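Local structure of neural-cadherin (Drosophila melanogaster, 3UBH) at residues Asn389-Phe394 with Arg413-Asn418; Glu393-Ala398 with Ser407-Val412. The protein mediates calcium-dependent, preferentially homophilic cell-cell adhesion, and this piece of its extracellular region holds four successive cadherin repeats. All coordinates share one frame; numbering follows the deposited sequence.

Interaction 1: Asn389-Phe394 with Arg413-Asn418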
ATOM      1  N   ASN A 389     -14.847 -12.892 -58.870  1.00 65.03           N
ATOM      2  CA  ASN A 389     -14.846 -14.276 -58.401  1.00 62.91           C
ATOM      3  C   ASN A 389     -15.922 -14.572 -57.362  1.00 59.01           C
ATOM      4  O   ASN A 389     -16.015 -15.689 -56.857  1.00 58.18           O
ATOM      5  CB  ASN A 389     -13.448 -14.686 -57.918  1.00 64.44           C
ATOM      6  CG  ASN A 389     -12.461 -14.872 -59.070  1.00 68.92           C
ATOM      7  OD1 ASN A 389     -12.812 -15.379 -60.142  1.00 70.86           O
ATOM      8  ND2 ASN A 389     -11.220 -14.462 -58.852  1.00 72.65           N
ATOM      9  N   ALA A 390     -16.734 -13.557 -57.072  1.00 56.89           N
ATOM     10  CA  ALA A 390     -17.902 -13.659 -56.195  1.00 54.15           C
ATOM     11  C   ALA A 390     -17.587 -14.230 -54.804  1.00 52.46           C
ATOM     12  O   ALA A 390     -18.343 -15.049 -54.268  1.00 52.30           O
ATOM     13  CB  ALA A 390     -19.025 -14.452 -56.883  1.00 53.71           C
ATOM     14  N   TYR A 391     -16.495 -13.768 -54.205  1.00 51.63           N
ATOM     15  CA  TYR A 391     -15.951 -14.415 -53.019  1.00 50.09           C
ATOM     16  C   TYR A 391     -15.027 -13.509 -52.223  1.00 49.46           C
ATOM     17  O   TYR A 391     -14.130 -12.884 -52.773  1.00 51.41           O
ATOM     18  CB  TYR A 391     -15.192 -15.664 -53.465  1.00 51.63           C
ATOM     19  CG  TYR A 391     -14.338 -16.348 -52.424  1.00 51.93           C
ATOM     20  CD1 TYR A 391     -14.884 -17.281 -51.547  1.00 50.71           C
ATOM     21  CD2 TYR A 391     -12.966 -16.097 -52.346  1.00 53.03           C
ATOM     22  CE1 TYR A 391     -14.082 -17.929 -50.605  1.00 50.69           C
ATOM     23  CE2 TYR A 391     -12.170 -16.733 -51.413  1.00 51.78           C
ATOM     24  CZ  TYR A 391     -12.734 -17.645 -50.555  1.00 51.49           C
ATOM     25  OH  TYR A 391     -11.951 -18.275 -49.628  1.00 54.34           O
ATOM     26  N   TYR A 392     -15.236 -13.467 -50.917  1.00 47.52           N
ATOM     27  CA  TYR A 392     -14.364 -12.730 -50.021  1.00 47.04           C
ATOM     28  C   TYR A 392     -13.750 -13.669 -48.998  1.00 46.15           C
ATOM     29  O   TYR A 392     -14.446 -14.504 -48.424  1.00 45.14           O
ATOM     30  CB  TYR A 392     -15.140 -11.612 -49.335  1.00 46.46           C
ATOM     31  CG  TYR A 392     -15.664 -10.574 -50.302  1.00 47.93           C
ATOM     32  CD1 TYR A 392     -16.906 -10.730 -50.919  1.00 47.02           C
ATOM     33  CD2 TYR A 392     -14.914  -9.441 -50.614  1.00 49.62           C
ATOM     34  CE1 TYR A 392     -17.390  -9.786 -51.818  1.00 47.43           C
ATOM     35  CE2 TYR A 392     -15.396  -8.491 -51.517  1.00 51.41           C
ATOM     36  CZ  TYR A 392     -16.638  -8.675 -52.112  1.00 50.21           C
ATOM     37  OH  TYR A 392     -17.128  -7.731 -53.001  1.00 52.76           O
ATOM     38  N   GLU A 393     -12.438 -13.548 -48.805  1.00 47.14           N
ATOM     39  CA  GLU A 393     -11.709 -14.296 -47.788  1.00 47.05           C
ATOM     40  C   GLU A 393     -10.882 -13.351 -46.914  1.00 47.12           C
ATOM     41  O   GLU A 393      -9.963 -12.697 -47.403  1.00 49.38           O
ATOM     42  CB  GLU A 393     -10.798 -15.344 -48.422  1.00 48.75           C
ATOM     43  CG  GLU A 393     -10.277 -16.329 -47.404  1.00 50.69           C
ATOM     44  CD  GLU A 393      -9.071 -17.113 -47.866  1.00 55.95           C
ATOM     45  OE1 GLU A 393      -8.006 -16.491 -48.101  1.00 58.96           O
ATOM     46  OE2 GLU A 393      -9.183 -18.358 -47.954  1.00 57.41           O
ATOM     47  N   PHE A 394     -11.205 -13.289 -45.628  1.00 45.46           N
ATOM     48  CA  PHE A 394     -10.532 -12.371 -44.713  1.00 45.92           C
ATOM     49  C   PHE A 394     -10.439 -12.883 -43.270  1.00 44.90           C
ATOM     50  O   PHE A 394     -10.964 -13.943 -42.925  1.00 43.89           O
ATOM     51  CB  PHE A 394     -11.234 -11.016 -44.728  1.00 46.04           C
ATOM     52  CG  PHE A 394     -12.656 -11.064 -44.233  1.00 45.53           C
ATOM     53  CD1 PHE A 394     -12.947 -10.857 -42.876  1.00 45.85           C
ATOM     54  CD2 PHE A 394     -13.703 -11.322 -45.108  1.00 44.08           C
ATOM     55  CE1 PHE A 394     -14.251 -10.893 -42.416  1.00 44.01           C
ATOM     56  CE2 PHE A 394     -15.007 -11.360 -44.653  1.00 43.64           C
ATOM     57  CZ  PHE A 394     -15.284 -11.141 -43.304  1.00 44.00           C
ATOM     58  N   ARG A 413     -15.068 -16.685 -44.763  1.00 42.53           N
ATOM     59  CA  ARG A 413     -15.340 -16.798 -46.192  1.00 43.40           C
ATOM     60  C   ARG A 413     -16.752 -16.317 -46.440  1.00 43.52           C
ATOM     61  O   ARG A 413     -17.703 -16.760 -45.774  1.00 44.57           O
ATOM     62  CB  ARG A 413     -15.184 -18.247 -46.686  1.00 44.55           C
ATOM     63  CG  ARG A 413     -13.773 -18.846 -46.535  1.00 45.69           C
ATOM     64  CD  ARG A 413     -13.622 -20.261 -47.131  1.00 48.05           C
ATOM     65  NE  ARG A 413     -14.429 -21.301 -46.482  1.00 49.12           N
ATOM     66  CZ  ARG A 413     -14.162 -21.876 -45.308  1.00 51.22           C
ATOM     67  NH1 ARG A 413     -13.099 -21.527 -44.591  1.00 52.26           N
ATOM     68  NH2 ARG A 413     -14.980 -22.806 -44.827  1.00 52.23           N
ATOM     69  N   VAL A 414     -16.906 -15.398 -47.383  1.00 43.38           N
ATOM     70  CA  VAL A 414     -18.238 -14.983 -47.788  1.00 43.36           C
ATOM     71  C   VAL A 414     -18.409 -15.307 -49.271  1.00 43.74           C
ATOM     72  O   VAL A 414     -17.729 -14.721 -50.107  1.00 44.18           O
ATOM     73  CB  VAL A 414     -18.478 -13.471 -47.522  1.00 43.79           C
ATOM     74  CG1 VAL A 414     -19.874 -13.051 -47.960  1.00 43.98           C
ATOM     75  CG2 VAL A 414     -18.251 -13.118 -46.050  1.00 43.81           C
ATOM     76  N   TYR A 415     -19.289 -16.255 -49.595  1.00 43.99           N
ATOM     77  CA  TYR A 415     -19.608 -16.554 -50.993  1.00 44.53           C
ATOM     78  C   TYR A 415     -20.826 -15.745 -51.444  1.00 44.61           C
ATOM     79  O   TYR A 415     -21.898 -15.823 -50.851  1.00 45.32           O
ATOM     80  CB  TYR A 415     -19.866 -18.046 -51.205  1.00 45.64           C
ATOM     81  CG  TYR A 415     -18.677 -18.975 -51.005  1.00 46.93           C
ATOM     82  CD1 TYR A 415     -17.990 -19.510 -52.099  1.00 48.04           C
ATOM     83  CD2 TYR A 415     -18.264 -19.357 -49.721  1.00 47.24           C
ATOM     84  CE1 TYR A 415     -16.908 -20.388 -51.919  1.00 49.57           C
ATOM     85  CE2 TYR A 415     -17.183 -20.234 -49.531  1.00 48.11           C
ATOM     86  CZ  TYR A 415     -16.517 -20.747 -50.633  1.00 49.31           C
ATOM     87  OH  TYR A 415     -15.458 -21.608 -50.444  1.00 51.11           O
ATOM     88  N   THR A 416     -20.662 -14.966 -52.498  1.00 44.44           N
ATOM     89  CA  THR A 416     -21.755 -14.145 -52.981  1.00 44.76           C
ATOM     90  C   THR A 416     -22.351 -14.692 -54.278  1.00 45.17           C
ATOM     91  O   THR A 416     -21.793 -15.586 -54.912  1.00 45.06           O
ATOM     92  CB  THR A 416     -21.278 -12.720 -53.254  1.00 45.36           C
ATOM     93  OG1 THR A 416     -20.179 -12.774 -54.174  1.00 46.68           O
ATOM     94  CG2 THR A 416     -20.834 -12.029 -51.969  1.00 44.59           C
ATOM     95  N   LYS A 417     -23.484 -14.129 -54.673  1.00 45.54           N
ATOM     96  CA  LYS A 417     -24.079 -14.439 -55.964  1.00 46.31           C
ATOM     97  C   LYS A 417     -24.949 -13.286 -56.449  1.00 46.60           C
ATOM     98  O   LYS A 417     -25.287 -12.398 -55.674  1.00 46.75           O
ATOM     99  CB  LYS A 417     -24.903 -15.737 -55.886  1.00 47.52           C
ATOM    100  CG  LYS A 417     -25.979 -15.766 -54.783  1.00 49.36           C
ATOM    101  CD  LYS A 417     -27.240 -16.490 -55.271  1.00 52.92           C
ATOM    102  CE  LYS A 417     -28.403 -16.291 -54.313  1.00 54.66           C
ATOM    103  NZ  LYS A 417     -29.695 -16.728 -54.891  1.00 55.80           N
ATOM    104  N   ASN A 418     -25.275 -13.292 -57.740  1.00 47.01           N
ATOM    105  CA  ASN A 418     -26.389 -12.493 -58.273  1.00 47.84           C
ATOM    106  C   ASN A 418     -27.618 -13.398 -58.490  1.00 49.29           C
ATOM    107  O   ASN A 418     -27.580 -14.547 -58.037  1.00 49.20           O
ATOM    108  CB  ASN A 418     -25.991 -11.692 -59.527  1.00 47.71           C
ATOM    109  CG  ASN A 418     -25.572 -12.570 -60.713  1.00 46.73           C
ATOM    110  OD1 ASN A 418     -24.872 -13.566 -60.562  1.00 45.26           O
ATOM    111  ND2 ASN A 418     -25.999 -12.177 -61.909  1.00 47.08           N
TER
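Tyr391 and Tyr415 meet edge-to-face on the outer side of two antiparallel strands. They form a non-hydrogen-bonded pair. The CD1-CE1 edge of Tyr391 is turned toward one face of the Tyr415 ring, with centroids 5.0 Å apart and planes at 62°. Tyr391 reaches it because its CG stands anti to the backbone N (chi1 169°), while Tyr415 has CG beside its own N (chi1 -66°). The aliphatic part of Arg413 runs past the phenol end, with Arg413 CD 3.6 Å from Tyr391 OH. The same hydroxyl gives a weak hydrogen bond to Glu393 OE2. The guanidinium of Arg413 looks elsewhere, to a salt bridge with Asp328. This is the side nearer solvent: Glu393 is exposed and Tyr391, Arg413 and Tyr415 are partly exposed.

The other side, with Tyr392, Phe394, Val414 and Thr416, is buried. Phe394 brings CE2, at its ring edge, to 3.9 Å from Val414 CG2. The edge of Tyr392 faces the methyl of Thr416, CE1 to CG2 4.1 Å. The hydroxyl of the buried Tyr392 is satisfied by a hydrogen bond to the backbone O of Leu383, and Phe369 packs against both aromatic rings.

Between the two sides run the backbone bonds. Tyr392 and Val414 exchange a pair, Tyr392 N to Val414 O at 2.9 Å and Val414 N to Tyr392 O at 2.8 Å. Thr416 N adds a bond to Ala390 O at 2.9 Å, but comes from above the carbonyl plane, where strand 391-400 is just beginning. Tyr415 also stacks on His332 of strand 328-335, which runs parallel to 407-417. This is the open end of a beta hairpin in the Greek-key beta sandwich of a cadherin repeat.

Interaction 2: Glu393-Ala398 with Ser407-Val412; sequences EFIVTA and SGVATV
Phe394 and Val412 lie side by side on the buried face of the hairpin. Val412 CB sits over one face of the phenylalanine ring, 3.8 Å from its centroid and 21° off the normal, a CH-pi contact. Val412 CG1 reaches the far end of the ring, 3.5 Å from Phe394 CZ. The ring stands upright beside its neighbour because CG lies between the backbone N and the carbonyl carbon (chi1 63°). Val396 and Ala410 carry this apolar face onward.

The face with Ile395, Thr397, Val409 and Thr411 is more open to solvent. Ile395 CG2 touches Val409 CG1 at 3.8 Å, a diagonal contact. Thr397 runs alongside Val409, with OG1 3.6 Å from Val409 CG1, and turns its methyl toward Ser407 OG. At the other end, Glu393 CG meets Thr411 CG2 at 4.0 Å through its aliphatic part, again diagonally.

Six backbone hydrogen bonds fix the register, two each for Phe394 with Val412, Val396 with Ala410 and Ala398 with Gly408. Val412 N to Phe394 O measures 2.7 Å. CA-H...O contacts fill the steps between, such as Val409 CA to Val396 O at 3.2 Å.

Further out, Phe369 stacks on Phe394, Val364 touches Phe394 and Val396, and Phe324 reaches Val396, Ala398 and Ala410. With an alanine at Phe394, Val412 CB and CG1 would probably lose the ring they pack on, and Phe369 its stacking partner. The chemistry implies a division of labour: the backbone bonds fix the pairing of the strands, while the apolar face on one side contributes to the core of the repeat.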
ATOM      1  N   GLU A 393     -12.438 -13.548 -48.805  1.00 47.14           N
ATOM      2  CA  GLU A 393     -11.709 -14.296 -47.788  1.00 47.05           C
ATOM      3  C   GLU A 393     -10.882 -13.351 -46.914  1.00 47.12           C
ATOM      4  O   GLU A 393      -9.963 -12.697 -47.403  1.00 49.38           O
ATOM      5  CB  GLU A 393     -10.798 -15.344 -48.422  1.00 48.75           C
ATOM      6  CG  GLU A 393     -10.277 -16.329 -47.404  1.00 50.69           C
ATOM      7  CD  GLU A 393      -9.071 -17.113 -47.866  1.00 55.95           C
ATOM      8  OE1 GLU A 393      -8.006 -16.491 -48.101  1.00 58.96           O
ATOM      9  OE2 GLU A 393      -9.183 -18.358 -47.954  1.00 57.41           O
ATOM     10  N   PHE A 394     -11.205 -13.289 -45.628  1.00 45.46           N
ATOM     11  CA  PHE A 394     -10.532 -12.371 -44.713  1.00 45.92           C
ATOM     12  C   PHE A 394     -10.439 -12.883 -43.270  1.00 44.90           C
ATOM     13  O   PHE A 394     -10.964 -13.943 -42.925  1.00 43.89           O
ATOM     14  CB  PHE A 394     -11.234 -11.016 -44.728  1.00 46.04           C
ATOM     15  CG  PHE A 394     -12.656 -11.064 -44.233  1.00 45.53           C
ATOM     16  CD1 PHE A 394     -12.947 -10.857 -42.876  1.00 45.85           C
ATOM     17  CD2 PHE A 394     -13.703 -11.322 -45.108  1.00 44.08           C
ATOM     18  CE1 PHE A 394     -14.251 -10.893 -42.416  1.00 44.01           C
ATOM     19  CE2 PHE A 394     -15.007 -11.360 -44.653  1.00 43.64           C
ATOM     20  CZ  PHE A 394     -15.284 -11.141 -43.304  1.00 44.00           C
ATOM     21  N   ILE A 395      -9.801 -12.087 -42.424  1.00 45.54           N
ATOM     22  CA  ILE A 395      -9.493 -12.504 -41.075  1.00 45.11           C
ATOM     23  C   ILE A 395     -10.223 -11.638 -40.051  1.00 45.24           C
ATOM     24  O   ILE A 395     -10.237 -10.407 -40.170  1.00 47.07           O
ATOM     25  CB  ILE A 395      -7.964 -12.480 -40.852  1.00 46.44           C
ATOM     26  CG1 ILE A 395      -7.300 -13.429 -41.851  1.00 46.94           C
ATOM     27  CG2 ILE A 395      -7.617 -12.873 -39.422  1.00 45.42           C
ATOM     28  CD1 ILE A 395      -5.806 -13.518 -41.748  1.00 49.98           C
ATOM     29  N   VAL A 396     -10.856 -12.293 -39.078  1.00 44.32           N
ATOM     30  CA  VAL A 396     -11.381 -11.632 -37.882  1.00 44.92           C
ATOM     31  C   VAL A 396     -10.376 -11.777 -36.756  1.00 45.82           C
ATOM     32  O   VAL A 396      -9.827 -12.872 -36.508  1.00 45.09           O
ATOM     33  CB  VAL A 396     -12.643 -12.295 -37.305  1.00 44.33           C
ATOM     34  CG1 VAL A 396     -13.680 -11.242 -36.961  1.00 45.01           C
ATOM     35  CG2 VAL A 396     -13.185 -13.331 -38.231  1.00 43.19           C
ATOM     36  N   THR A 397     -10.165 -10.682 -36.045  1.00 47.24           N
ATOM     37  CA  THR A 397      -9.345 -10.723 -34.865  1.00 47.96           C
ATOM     38  C   THR A 397     -10.281 -10.511 -33.703  1.00 48.81           C
ATOM     39  O   THR A 397     -11.220  -9.723 -33.822  1.00 49.98           O
ATOM     40  CB  THR A 397      -8.279  -9.630 -34.905  1.00 49.61           C
ATOM     41  OG1 THR A 397      -7.529  -9.757 -36.120  1.00 48.76           O
ATOM     42  CG2 THR A 397      -7.344  -9.744 -33.709  1.00 50.32           C
ATOM     43  N   ALA A 398     -10.065 -11.263 -32.620  1.00 48.97           N
ATOM     44  CA  ALA A 398     -10.603 -10.916 -31.299  1.00 50.62           C
ATOM     45  C   ALA A 398      -9.432 -10.582 -30.369  1.00 51.93           C
ATOM     46  O   ALA A 398      -8.581 -11.435 -30.069  1.00 51.40           O
ATOM     47  CB  ALA A 398     -11.452 -12.028 -30.734  1.00 50.07           C
ATOM     48  N   SER A 407      -4.104 -11.846 -28.887  1.00 55.47           N
ATOM     49  CA  SER A 407      -5.045 -11.951 -30.010  1.00 54.13           C
ATOM     50  C   SER A 407      -5.488 -13.365 -30.373  1.00 52.51           C
ATOM     51  O   SER A 407      -4.713 -14.326 -30.279  1.00 52.83           O
ATOM     52  CB  SER A 407      -4.444 -11.324 -31.264  1.00 55.10           C
ATOM     53  OG  SER A 407      -4.718  -9.941 -31.297  1.00 57.29           O
ATOM     54  N   GLY A 408      -6.744 -13.465 -30.804  1.00 50.99           N
ATOM     55  CA  GLY A 408      -7.260 -14.655 -31.470  1.00 49.55           C
ATOM     56  C   GLY A 408      -7.669 -14.316 -32.900  1.00 48.57           C
ATOM     57  O   GLY A 408      -8.170 -13.215 -33.172  1.00 48.38           O
ATOM     58  N   VAL A 409      -7.450 -15.254 -33.820  1.00 47.80           N
ATOM     59  CA  VAL A 409      -7.799 -15.036 -35.221  1.00 46.95           C
ATOM     60  C   VAL A 409      -8.491 -16.235 -35.879  1.00 46.39           C
ATOM     61  O   VAL A 409      -8.255 -17.395 -35.504  1.00 46.83           O
ATOM     62  CB  VAL A 409      -6.569 -14.632 -36.044  1.00 48.14           C
ATOM     63  CG1 VAL A 409      -6.239 -13.145 -35.849  1.00 48.31           C
ATOM     64  CG2 VAL A 409      -5.403 -15.498 -35.663  1.00 49.40           C
ATOM     65  N   ALA A 410      -9.346 -15.935 -36.863  1.00 45.33           N
ATOM     66  CA  ALA A 410     -10.051 -16.955 -37.664  1.00 44.72           C
ATOM     67  C   ALA A 410     -10.336 -16.476 -39.089  1.00 44.24           C
ATOM     68  O   ALA A 410     -10.542 -15.284 -39.337  1.00 43.50           O
ATOM     69  CB  ALA A 410     -11.343 -17.381 -36.988  1.00 43.98           C
ATOM     70  N   THR A 411     -10.338 -17.420 -40.023  1.00 44.83           N
ATOM     71  CA  THR A 411     -10.675 -17.133 -41.410  1.00 44.59           C
ATOM     72  C   THR A 411     -12.186 -16.912 -41.511  1.00 43.61           C
ATOM     73  O   THR A 411     -12.957 -17.577 -40.812  1.00 43.75           O
ATOM     74  CB  THR A 411     -10.246 -18.308 -42.308  1.00 46.18           C
ATOM     75  OG1 THR A 411      -8.853 -18.598 -42.090  1.00 48.01           O
ATOM     76  CG2 THR A 411     -10.494 -18.000 -43.773  1.00 46.28           C
ATOM     77  N   VAL A 412     -12.600 -15.970 -42.360  1.00 43.00           N
ATOM     78  CA  VAL A 412     -14.010 -15.838 -42.751  1.00 42.13           C
ATOM     79  C   VAL A 412     -14.137 -15.862 -44.275  1.00 42.40           C
ATOM     80  O   VAL A 412     -13.400 -15.153 -44.982  1.00 41.96           O
ATOM     81  CB  VAL A 412     -14.649 -14.554 -42.208  1.00 41.94           C
ATOM     82  CG1 VAL A 412     -16.102 -14.432 -42.659  1.00 41.30           C
ATOM     83  CG2 VAL A 412     -14.601 -14.553 -40.722  1.00 42.17           C
TER

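Both interactions hold together the same two strands, 391-400 and 407-417. They follow one another along the hairpin, with centres about 16 Å apart, and share Glu393 and Phe394. Interaction 2 is the half nearer the turn and the calcium-bound end of the repeat; interaction 1 is the half nearer the end of the chain. Each has a buried face and one nearer solvent. In interaction 1 both faces carry aromatic rings, and the outer one adds charged groups. In interaction 2 the buried face mixes one ring with small aliphatic groups, and the outer face is mostly threonine, valine and isoleucine, with Glu393 at one end. Phe394 belongs to both and joins the two halves of the buried face.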